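Local coordinates for uncharacterized protein Rv2277c (Mycobacterium tuberculosis, PDB 5VUG) that has a TIM-barrel glycerophosphodiester phosphodiesterase domain and probably hydrolyses phosphoric diesters, though its exact substrate is not established, at residues L44-S49 against S136-V141; A233-F238 against M244-F249. All blocks are in the same frame, centred on the assembly; numbering follows the deposited sequence.

Contact 1 of 2, residues L44-S49 against S136-V141; sequences LTVQVS and SAVAQV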
loop_
_atom_site.group_PDB
_atom_site.type_symbol
_atom_site.label_atom_id
_atom_site.label_comp_id
_atom_site.label_asym_id
_atom_site.label_seq_id
_atom_site.Cartn_x
_atom_site.Cartn_y
_atom_site.Cartn_z
ATOM N N LEU A 44 12.755 19.201 17.399
ATOM C CA LEU A 44 12.216 19.376 18.742
ATOM C C LEU A 44 10.703 19.219 18.698
ATOM O O LEU A 44 10.057 19.670 17.743
ATOM C CB LEU A 44 12.562 20.778 19.259
ATOM C CG LEU A 44 14.049 21.160 19.280
ATOM C CD1 LEU A 44 14.231 22.632 19.606
ATOM C CD2 LEU A 44 14.832 20.263 20.260
ATOM N N THR A 45 10.119 18.607 19.732
ATOM C CA THR A 45 8.673 18.399 19.773
ATOM C C THR A 45 8.058 19.459 20.678
ATOM O O THR A 45 8.506 19.630 21.814
ATOM C CB THR A 45 8.304 17.015 20.320
ATOM O OG1 THR A 45 9.272 16.044 19.913
ATOM C CG2 THR A 45 6.929 16.625 19.804
ATOM N N VAL A 46 7.028 20.153 20.189
ATOM C CA VAL A 46 6.513 21.355 20.844
ATOM C C VAL A 46 5.047 21.161 21.235
ATOM O O VAL A 46 4.232 20.696 20.426
ATOM C CB VAL A 46 6.686 22.604 19.960
ATOM C CG1 VAL A 46 6.392 23.861 20.768
ATOM C CG2 VAL A 46 8.103 22.642 19.365
ATOM N N GLN A 47 4.726 21.502 22.483
ATOM C CA GLN A 47 3.357 21.587 22.995
ATOM C C GLN A 47 3.217 22.928 23.712
ATOM O O GLN A 47 4.173 23.699 23.799
ATOM C CB GLN A 47 2.999 20.370 23.870
ATOM C CG GLN A 47 3.070 19.044 23.096
ATOM C CD GLN A 47 2.500 17.876 23.881
ATOM O OE1 GLN A 47 1.341 17.912 24.302
ATOM N NE2 GLN A 47 3.303 16.834 24.077
ATOM N N VAL A 48 2.022 23.255 24.192
ATOM C CA VAL A 48 1.787 24.560 24.800
ATOM C C VAL A 48 1.199 24.406 26.202
ATOM O O VAL A 48 0.326 23.560 26.445
ATOM C CB VAL A 48 0.941 25.490 23.891
ATOM C CG1 VAL A 48 -0.479 24.937 23.657
ATOM C CG2 VAL A 48 0.890 26.899 24.459
ATOM N N SER A 49 1.698 25.215 27.131
ATOM C CA SER A 49 1.201 25.223 28.498
ATOM C C SER A 49 -0.230 25.766 28.555
ATOM O O SER A 49 -0.740 26.374 27.603
ATOM C CB SER A 49 2.091 26.117 29.359
ATOM O OG SER A 49 1.905 27.484 29.013
ATOM N N SER A 136 -0.519 29.412 16.936
ATOM C CA SER A 136 -0.335 30.846 17.158
ATOM C C SER A 136 0.749 31.121 18.200
ATOM O O SER A 136 1.571 32.036 18.032
ATOM C CB SER A 136 -1.656 31.484 17.593
ATOM O OG SER A 136 -1.489 32.878 17.826
ATOM N N ALA A 137 0.747 30.361 19.296
ATOM C CA ALA A 137 1.750 30.569 20.334
ATOM C C ALA A 137 3.153 30.327 19.794
ATOM O O ALA A 137 4.091 31.076 20.112
ATOM C CB ALA A 137 1.453 29.669 21.538
ATOM N N VAL A 138 3.312 29.306 18.951
ATOM C CA VAL A 138 4.618 29.039 18.357
ATOM C C VAL A 138 5.014 30.157 17.405
ATOM O O VAL A 138 6.157 30.634 17.431
ATOM C CB VAL A 138 4.647 27.657 17.675
ATOM C CG1 VAL A 138 5.924 27.511 16.806
ATOM C CG2 VAL A 138 4.602 26.537 18.726
ATOM N N ALA A 139 4.076 30.598 16.557
ATOM C CA ALA A 139 4.350 31.699 15.642
ATOM C C ALA A 139 4.816 32.938 16.396
ATOM O O ALA A 139 5.760 33.613 15.969
ATOM C CB ALA A 139 3.112 32.008 14.793
ATOM N N GLN A 140 4.180 33.242 17.530
ATOM C CA GLN A 140 4.545 34.436 18.285
ATOM C C GLN A 140 5.961 34.343 18.840
ATOM O O GLN A 140 6.713 35.325 18.779
ATOM C CB GLN A 140 3.523 34.692 19.385
ATOM C CG GLN A 140 2.187 35.169 18.838
ATOM C CD GLN A 140 1.130 35.265 19.913
ATOM O OE1 GLN A 140 1.300 35.980 20.907
ATOM N NE2 GLN A 140 0.035 34.533 19.731
ATOM N N VAL A 141 6.345 33.178 19.377
ATOM C CA VAL A 141 7.723 32.997 19.841
ATOM C C VAL A 141 8.700 33.145 18.683
ATOM O O VAL A 141 9.722 33.827 18.795
ATOM C CB VAL A 141 7.905 31.640 20.545
ATOM C CG1 VAL A 141 9.401 31.376 20.788
ATOM C CG2 VAL A 141 7.150 31.602 21.860
#
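Val-46 and Val-138 form the closer of two methyl contacts between the strand residues 44-49 and the helix residues 136-141: CG1 of Val-46 stands 3.8 Å from CG2 of Val-138. The branch of Val-46 that reaches the helix lies anti to its own backbone N (chi1 -169°), and the two isopropyl groups meet at a slant. Both valines are buried. Two residues further along the strand the fit is looser, with Val-48 CG2 and Ala-137 CB 4.1 Å apart, although the backbones come nearer here, the CA of Val-48 lying 7.5 Å from the CA of Ala-137; alanine has only CB to offer. Pro-54 of strand 54-56 touches Val-46 as well as Ala-137. The pattern is that of a TIM barrel, in which helix 134-145 follows strand 121-125, the parallel neighbour of strand 41-48, and rests on the outside of the sheet. Alternation along the strand turns Gln-47 away from the helix, where its NE2 bonds to the carbonyl oxygens of Tyr-57 and Pro-59. Ala-137, at the looser pair, is partly exposed, and on the far side of the helix from Val-138 lies Gln-140, which is exposed, its chain running back along the helix so that NE2 donates to Ser-136 OG at 2.9 Å, in the amide plane but bent to 141° at the hydrogen.

Contact 2 of 2, residues A233-F238 against M244-F249; sequences ASVDCF and MKVMGF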
loop_
_atom_site.group_PDB
_atom_site.type_symbol
_atom_site.label_atom_id
_atom_site.label_comp_id
_atom_site.label_asym_id
_atom_site.label_seq_id
_atom_site.Cartn_x
_atom_site.Cartn_y
_atom_site.Cartn_z
ATOM N N ALA A 233 15.156 7.157 -7.584
ATOM C CA ALA A 233 14.066 7.662 -8.413
ATOM C C ALA A 233 13.133 8.575 -7.628
ATOM O O ALA A 233 12.731 9.632 -8.126
ATOM C CB ALA A 233 13.290 6.501 -9.033
ATOM N N SER A 234 12.766 8.187 -6.406
ATOM C CA SER A 234 11.836 9.023 -5.657
ATOM C C SER A 234 12.497 10.302 -5.156
ATOM O O SER A 234 11.846 11.350 -5.113
ATOM C CB SER A 234 11.150 8.237 -4.536
ATOM O OG SER A 234 12.060 7.821 -3.544
ATOM N N VAL A 235 13.782 10.251 -4.791
ATOM C CA VAL A 235 14.479 11.485 -4.426
ATOM C C VAL A 235 14.486 12.452 -5.605
ATOM O O VAL A 235 14.173 13.640 -5.463
ATOM C CB VAL A 235 15.900 11.187 -3.913
ATOM C CG1 VAL A 235 16.683 12.483 -3.741
ATOM C CG2 VAL A 235 15.837 10.434 -2.594
ATOM N N ASP A 236 14.821 11.945 -6.796
ATOM C CA ASP A 236 14.833 12.790 -7.985
ATOM C C ASP A 236 13.455 13.370 -8.277
ATOM O O ASP A 236 13.338 14.534 -8.682
ATOM C CB ASP A 236 15.351 12.009 -9.189
ATOM C CG ASP A 236 15.186 12.778 -10.498
ATOM O OD1 ASP A 236 14.125 12.648 -11.157
ATOM O OD2 ASP A 236 16.113 13.535 -10.859
ATOM N N CYS A 237 12.400 12.569 -8.110
ATOM C CA CYS A 237 11.042 13.087 -8.277
ATOM C C CYS A 237 10.789 14.282 -7.359
ATOM O O CYS A 237 10.276 15.321 -7.798
ATOM C CB CYS A 237 10.021 11.970 -8.037
ATOM S SG CYS A 237 8.345 12.521 -7.619
ATOM N N PHE A 238 11.161 14.164 -6.081
ATOM C CA PHE A 238 10.926 15.261 -5.142
ATOM C C PHE A 238 11.760 16.491 -5.489
ATOM O O PHE A 238 11.259 17.621 -5.437
ATOM C CB PHE A 238 11.236 14.815 -3.709
ATOM C CG PHE A 238 10.081 14.141 -3.009
ATOM C CD1 PHE A 238 9.603 12.913 -3.446
ATOM C CD2 PHE A 238 9.480 14.734 -1.904
ATOM C CE1 PHE A 238 8.542 12.295 -2.791
ATOM C CE2 PHE A 238 8.425 14.123 -1.243
ATOM C CZ PHE A 238 7.951 12.907 -1.688
HETATM N N MSE A 244 12.947 21.336 -3.541
HETATM C CA MSE A 244 12.545 20.572 -2.362
HETATM C C MSE A 244 13.764 19.996 -1.651
HETATM O O MSE A 244 14.778 19.684 -2.276
HETATM C CB MSE A 244 11.607 19.412 -2.718
HETATM C CG MSE A 244 10.219 19.826 -3.197
HETATM SE SE MSE A 244 8.903 18.375 -3.012
HETATM C CE MSE A 244 8.374 18.643 -1.160
ATOM N N LYS A 245 13.647 19.843 -0.335
ATOM C CA LYS A 245 14.652 19.179 0.482
ATOM C C LYS A 245 13.981 18.001 1.170
ATOM O O LYS A 245 12.824 18.103 1.589
ATOM C CB LYS A 245 15.234 20.151 1.519
ATOM C CG LYS A 245 15.931 21.354 0.884
ATOM C CD LYS A 245 16.332 22.383 1.921
ATOM C CE LYS A 245 17.089 23.546 1.276
ATOM N NZ LYS A 245 17.614 24.523 2.273
ATOM N N VAL A 246 14.678 16.866 1.243
ATOM C CA VAL A 246 14.074 15.624 1.723
ATOM C C VAL A 246 14.876 15.059 2.888
ATOM O O VAL A 246 16.113 15.011 2.855
ATOM C CB VAL A 246 13.851 14.578 0.605
ATOM C CG1 VAL A 246 12.782 15.077 -0.380
ATOM C CG2 VAL A 246 15.149 14.254 -0.126
HETATM N N MSE A 247 14.156 14.637 3.922
HETATM C CA MSE A 247 14.759 14.044 5.114
HETATM C C MSE A 247 14.304 12.611 5.319
HETATM O O MSE A 247 13.106 12.300 5.201
HETATM C CB MSE A 247 14.402 14.869 6.355
HETATM C CG MSE A 247 15.069 14.360 7.655
HETATM SE SE MSE A 247 14.574 15.442 9.213
HETATM C CE MSE A 247 14.898 17.208 8.484
ATOM N N GLY A 248 15.258 11.732 5.624
ATOM C CA GLY A 248 14.915 10.378 6.016
ATOM C C GLY A 248 14.677 10.307 7.509
ATOM O O GLY A 248 15.534 10.739 8.286
ATOM N N PHE A 249 13.513 9.815 7.929
ATOM C CA PHE A 249 13.227 9.659 9.350
ATOM C C PHE A 249 13.711 8.287 9.825
ATOM O O PHE A 249 13.862 7.345 9.042
ATOM C CB PHE A 249 11.718 9.744 9.618
ATOM C CG PHE A 249 11.087 11.082 9.282
ATOM C CD1 PHE A 249 11.848 12.243 9.188
ATOM C CD2 PHE A 249 9.708 11.175 9.117
ATOM C CE1 PHE A 249 11.242 13.473 8.912
ATOM C CE2 PHE A 249 9.099 12.392 8.828
ATOM C CZ PHE A 249 9.870 13.541 8.733
#
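The carbonyl oxygen of Phe-238 is held by the hydroxyl of Ser-242 through a hydrogen bond and is crowded by Met-244, a selenomethionine, whose CB lies 3.3 Å from Phe-238 O. Ser-242 OG also bonds to Met-244 N, tying the helix to the start of the next strand. This is a helix-turn-strand step of a TIM barrel: helix 232-239 leads through a short turn into strand 245-249 and packs against it, burying 224 Å² between the two segments. Beside the carbonyl, a Met-aromatic contact forms. The selenium sits 4.9 Å from the centroid of the Phe-238 ring and 56° off the ring normal, an oblique approach in which SE comes to 3.8 Å from CD2 of Phe-238. The same ring atom meets Val-246, whose CG1 lies 3.7 Å from Phe-238 CD2 and also touches CB at the root of that side chain, so CD2 is shared by a selenium and a methyl. The ring has further partners: Arg-182 of helix 176-189 makes a cation-pi contact, and the Trp-230 ring meets it edge-to-face. Next to Phe-238 in the chain, Cys-237 ties this helix covalently to Cys-192. One turn back, the packing is looser, Val-235 CG1 standing 4.3 Å from Val-246 CG2. At the strand entrance the Met-244 chain bends at its third torsion (85°), which brings CE to 4.1 Å from Phe-238 CD2.

Overall arrangement
The two contacts share one curled sheet but lie on opposite sides of the chain's centre, their own centres 27 Å apart and their nearest atoms about 9 Å apart. Strands 267-270 and 12-16 separate strand 245-249 of contact 2 from strand 41-48 of contact 1, each pairing in parallel with the next. Along the chain contact 1 closes before contact 2 opens. Contact 1 is long in range, with 86 residues between its segments, whereas only five separate those of contact 2. In both, a helix is seated on a strand of the barrel; together they sample helix-to-sheet packing at two distant places around a TIM-barrel domain.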